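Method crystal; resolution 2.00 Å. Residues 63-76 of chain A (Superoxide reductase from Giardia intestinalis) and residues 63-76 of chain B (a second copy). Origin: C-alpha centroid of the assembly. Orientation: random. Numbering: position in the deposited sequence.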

# COMPACT_ATOMS: atom_id res chain seq x y z
N THR A 63 4.98 -17.80 6.23
CA THR A 63 4.85 -16.47 6.82
C THR A 63 3.96 -15.60 5.92
O THR A 63 4.43 -14.97 4.98
CB THR A 63 6.22 -15.81 7.02
OG1 THR A 63 7.00 -16.62 7.91
CG2 THR A 63 6.07 -14.43 7.63
N LEU A 64 2.67 -15.61 6.21
CA LEU A 64 1.67 -15.05 5.31
C LEU A 64 1.28 -13.61 5.69
O LEU A 64 0.79 -13.38 6.80
CB LEU A 64 0.43 -15.95 5.33
CG LEU A 64 -0.75 -15.66 4.42
CD1 LEU A 64 -0.36 -15.83 2.94
CD2 LEU A 64 -1.91 -16.58 4.78
N GLU A 65 1.49 -12.65 4.80
CA GLU A 65 1.14 -11.27 5.11
C GLU A 65 -0.36 -11.12 5.08
O GLU A 65 -1.01 -11.41 4.08
CB GLU A 65 1.79 -10.28 4.14
CG GLU A 65 1.60 -8.84 4.62
CD GLU A 65 2.19 -7.81 3.68
OE1 GLU A 65 3.42 -7.62 3.68
OE2 GLU A 65 1.42 -7.19 2.93
N LEU A 66 -0.92 -10.68 6.19
CA LEU A 66 -2.35 -10.51 6.30
C LEU A 66 -2.77 -9.16 5.78
O LEU A 66 -3.84 -9.01 5.19
CB LEU A 66 -2.82 -10.69 7.74
CG LEU A 66 -2.26 -11.96 8.41
CD1 LEU A 66 -2.71 -12.01 9.85
CD2 LEU A 66 -2.71 -13.20 7.65
N GLY A 67 -1.91 -8.16 6.00
CA GLY A 67 -2.19 -6.82 5.50
C GLY A 67 -1.11 -5.82 5.89
O GLY A 67 -0.15 -6.18 6.55
N CYS A 68 -1.28 -4.57 5.47
CA CYS A 68 -0.25 -3.56 5.63
C CYS A 68 -0.87 -2.20 5.82
O CYS A 68 -1.54 -1.69 4.91
CB CYS A 68 0.70 -3.53 4.43
SG CYS A 68 1.96 -2.20 4.46
N GLN A 69 -0.65 -1.61 7.00
CA GLN A 69 -1.05 -0.24 7.27
C GLN A 69 0.04 0.71 6.80
O GLN A 69 1.14 0.76 7.38
CB GLN A 69 -1.30 -0.01 8.76
CG GLN A 69 -1.62 1.45 9.13
CD GLN A 69 -2.97 1.90 8.58
OE1 GLN A 69 -4.01 1.50 9.06
NE2 GLN A 69 -2.94 2.76 7.55
N GLN A 70 -0.26 1.46 5.76
CA GLN A 70 0.64 2.50 5.28
C GLN A 70 0.21 3.86 5.83
O GLN A 70 -0.99 4.18 5.92
CB GLN A 70 0.68 2.48 3.75
CG GLN A 70 1.69 3.45 3.13
CD GLN A 70 1.06 4.81 2.87
OE1 GLN A 70 -0.11 4.89 2.55
NE2 GLN A 70 1.84 5.88 3.03
N ILE A 71 1.19 4.65 6.27
CA ILE A 71 0.92 5.94 6.90
C ILE A 71 1.77 7.02 6.25
O ILE A 71 2.97 6.89 6.14
CB ILE A 71 1.22 5.90 8.40
CG1 ILE A 71 0.48 4.72 9.05
CG2 ILE A 71 0.84 7.22 9.07
CD1 ILE A 71 1.02 4.35 10.41
N TRP A 72 1.14 8.10 5.83
CA TRP A 72 1.90 9.17 5.20
C TRP A 72 2.70 9.93 6.25
O TRP A 72 2.18 10.25 7.32
CB TRP A 72 0.97 10.10 4.41
CG TRP A 72 0.41 9.39 3.20
CD1 TRP A 72 -0.86 8.97 3.00
CD2 TRP A 72 1.16 8.99 2.03
NE1 TRP A 72 -0.97 8.34 1.78
CE2 TRP A 72 0.25 8.33 1.17
CE3 TRP A 72 2.50 9.12 1.64
CZ2 TRP A 72 0.66 7.80 -0.07
CZ3 TRP A 72 2.89 8.61 0.42
CH2 TRP A 72 1.97 7.95 -0.42
N PRO A 73 3.98 10.18 5.96
CA PRO A 73 4.89 10.80 6.93
C PRO A 73 4.31 12.05 7.59
O PRO A 73 3.89 12.99 6.92
CB PRO A 73 6.11 11.14 6.07
CG PRO A 73 6.10 10.09 5.00
CD PRO A 73 4.65 9.87 4.68
N GLY A 74 4.24 12.02 8.92
CA GLY A 74 3.81 13.16 9.70
C GLY A 74 2.32 13.44 9.66
O GLY A 74 1.87 14.43 10.22
N LEU A 75 1.55 12.58 8.99
CA LEU A 75 0.11 12.78 8.92
C LEU A 75 -0.65 11.87 9.89
O LEU A 75 -1.80 12.14 10.25
CB LEU A 75 -0.39 12.56 7.50
CG LEU A 75 0.22 13.54 6.50
CD1 LEU A 75 -0.45 13.44 5.14
CD2 LEU A 75 0.14 14.97 7.06
N GLY A 76 0.01 10.79 10.28
CA GLY A 76 -0.57 9.86 11.24
C GLY A 76 0.52 9.26 12.10
O GLY A 76 1.67 9.15 11.67
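Chain B, residues 63-76: TLELGCQQIWPGLG

B:Leu75 is the main apolar anchor of chain B on chain A. Its CA-to-CB bond points toward chain A, with chi1 m and chi2 t. B:Leu75 CD1 lies 3.7 Å from A:Leu64 CG, and B:Leu75 CB lies 4.0 Å from A:Leu66 CD2. An exact two-fold axis repeats this cluster, with A:Leu75 against B:Leu64 and B:Leu66.

Between the two clusters the backbones pair. Residues 63-71 of chain B form a strand antiparallel to the same strand of chain A, at 171° between their N-to-C directions. The axes approach to 4.7 Å. B:Gln69 sits opposite A:Gln69, CA to CA 4.4 Å. B:Gln70 pairs with A:Cys68: B:Gln70 N donates to A:Cys68 O at 3.0 Å, and A:Cys68 N donates to B:Gln70 O at 2.9 Å. B:Cys68 and A:Gln70 repeat the pair. B:Ile71 faces A:Gly67, where a CB would clash with B:Gln70 O.

After the strand, chain B continues as loop. A backbone hydrogen bond from B:Leu75 N to B:Trp72 O, 2.9 Å, closes the turn. B:Trp72 N still reaches A:Leu66 O, a hydrogen bond of 3.0 Å. Its side chain, chi1 m, makes the polar contact: B:Trp72 NE1 donates to A:Glu65 OE2 at 2.7 Å and 172°, nearly straight. The carboxylate therefore meets the indole at its edge. B:Glu65 receives A:Trp72 likewise.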

# COMPACT_ATOMS: atom_id res chain seq x y z
N THR B 63 -8.17 17.70 0.47
CA THR B 63 -8.53 16.36 0.91
C THR B 63 -7.27 15.50 1.01
O THR B 63 -6.82 14.90 0.04
CB THR B 63 -9.55 15.71 -0.04
OG1 THR B 63 -10.74 16.51 -0.07
CG2 THR B 63 -9.91 14.32 0.42
N LEU B 64 -6.67 15.49 2.20
CA LEU B 64 -5.34 14.94 2.40
C LEU B 64 -5.37 13.49 2.91
O LEU B 64 -5.92 13.22 3.97
CB LEU B 64 -4.58 15.83 3.38
CG LEU B 64 -3.13 15.55 3.72
CD1 LEU B 64 -2.23 15.75 2.50
CD2 LEU B 64 -2.69 16.45 4.87
N GLU B 65 -4.80 12.56 2.15
CA GLU B 65 -4.81 11.17 2.59
C GLU B 65 -3.83 10.99 3.73
O GLU B 65 -2.65 11.30 3.61
CB GLU B 65 -4.46 10.20 1.46
CG GLU B 65 -4.69 8.75 1.87
CD GLU B 65 -4.32 7.75 0.80
OE1 GLU B 65 -5.09 7.57 -0.16
OE2 GLU B 65 -3.25 7.13 0.91
N LEU B 66 -4.35 10.52 4.86
CA LEU B 66 -3.52 10.34 6.03
C LEU B 66 -2.84 8.99 6.00
O LEU B 66 -1.70 8.85 6.46
CB LEU B 66 -4.35 10.48 7.31
CG LEU B 66 -5.23 11.74 7.33
CD1 LEU B 66 -6.06 11.75 8.58
CD2 LEU B 66 -4.37 12.99 7.23
N GLY B 67 -3.54 7.99 5.45
CA GLY B 67 -2.96 6.66 5.33
C GLY B 67 -3.93 5.67 4.71
O GLY B 67 -5.06 6.03 4.38
N CYS B 68 -3.49 4.43 4.54
CA CYS B 68 -4.25 3.43 3.82
C CYS B 68 -3.99 2.06 4.39
O CYS B 68 -2.85 1.57 4.33
CB CYS B 68 -3.91 3.44 2.33
SG CYS B 68 -4.72 2.11 1.33
N GLN B 69 -5.03 1.45 4.95
CA GLN B 69 -4.99 0.06 5.40
C GLN B 69 -5.30 -0.86 4.23
O GLN B 69 -6.44 -0.91 3.75
CB GLN B 69 -5.98 -0.20 6.53
CG GLN B 69 -6.05 -1.67 6.98
CD GLN B 69 -4.77 -2.13 7.66
OE1 GLN B 69 -4.49 -1.75 8.79
NE2 GLN B 69 -3.98 -2.96 6.98
N GLN B 70 -4.29 -1.60 3.80
CA GLN B 70 -4.47 -2.61 2.78
C GLN B 70 -4.62 -3.99 3.43
O GLN B 70 -3.93 -4.33 4.40
CB GLN B 70 -3.31 -2.56 1.78
CG GLN B 70 -3.46 -3.50 0.58
CD GLN B 70 -2.85 -4.86 0.87
OE1 GLN B 70 -1.85 -4.95 1.58
NE2 GLN B 70 -3.45 -5.92 0.35
N ILE B 71 -5.56 -4.78 2.92
CA ILE B 71 -5.87 -6.08 3.50
C ILE B 71 -5.89 -7.15 2.41
O ILE B 71 -6.57 -6.99 1.40
CB ILE B 71 -7.23 -6.08 4.21
CG1 ILE B 71 -7.28 -4.92 5.22
CG2 ILE B 71 -7.49 -7.42 4.90
CD1 ILE B 71 -8.68 -4.58 5.67
N TRP B 72 -5.15 -8.22 2.60
CA TRP B 72 -5.13 -9.27 1.59
C TRP B 72 -6.45 -10.04 1.62
O TRP B 72 -6.95 -10.39 2.68
CB TRP B 72 -3.93 -10.19 1.80
CG TRP B 72 -2.64 -9.46 1.48
CD1 TRP B 72 -1.69 -9.05 2.36
CD2 TRP B 72 -2.21 -9.02 0.18
NE1 TRP B 72 -0.67 -8.39 1.68
CE2 TRP B 72 -0.98 -8.35 0.35
CE3 TRP B 72 -2.75 -9.13 -1.12
CZ2 TRP B 72 -0.28 -7.79 -0.73
CZ3 TRP B 72 -2.05 -8.58 -2.18
CH2 TRP B 72 -0.83 -7.92 -1.98
N PRO B 73 -7.02 -10.27 0.43
CA PRO B 73 -8.34 -10.90 0.32
C PRO B 73 -8.48 -12.17 1.16
O PRO B 73 -7.68 -13.10 1.04
CB PRO B 73 -8.45 -11.21 -1.17
CG PRO B 73 -7.62 -10.13 -1.82
CD PRO B 73 -6.46 -9.92 -0.89
N GLY B 74 -9.47 -12.17 2.05
CA GLY B 74 -9.79 -13.34 2.85
C GLY B 74 -8.81 -13.63 3.98
O GLY B 74 -8.95 -14.64 4.66
N LEU B 75 -7.82 -12.77 4.17
CA LEU B 75 -6.85 -12.98 5.25
C LEU B 75 -7.14 -12.10 6.46
O LEU B 75 -6.69 -12.39 7.58
CB LEU B 75 -5.44 -12.73 4.74
CG LEU B 75 -5.04 -13.69 3.62
CD1 LEU B 75 -3.56 -13.56 3.28
CD2 LEU B 75 -5.40 -15.12 4.00
N GLY B 76 -7.87 -11.02 6.23
CA GLY B 76 -8.25 -10.12 7.30
C GLY B 76 -9.61 -9.53 7.01
O GLY B 76 -10.02 -9.39 5.85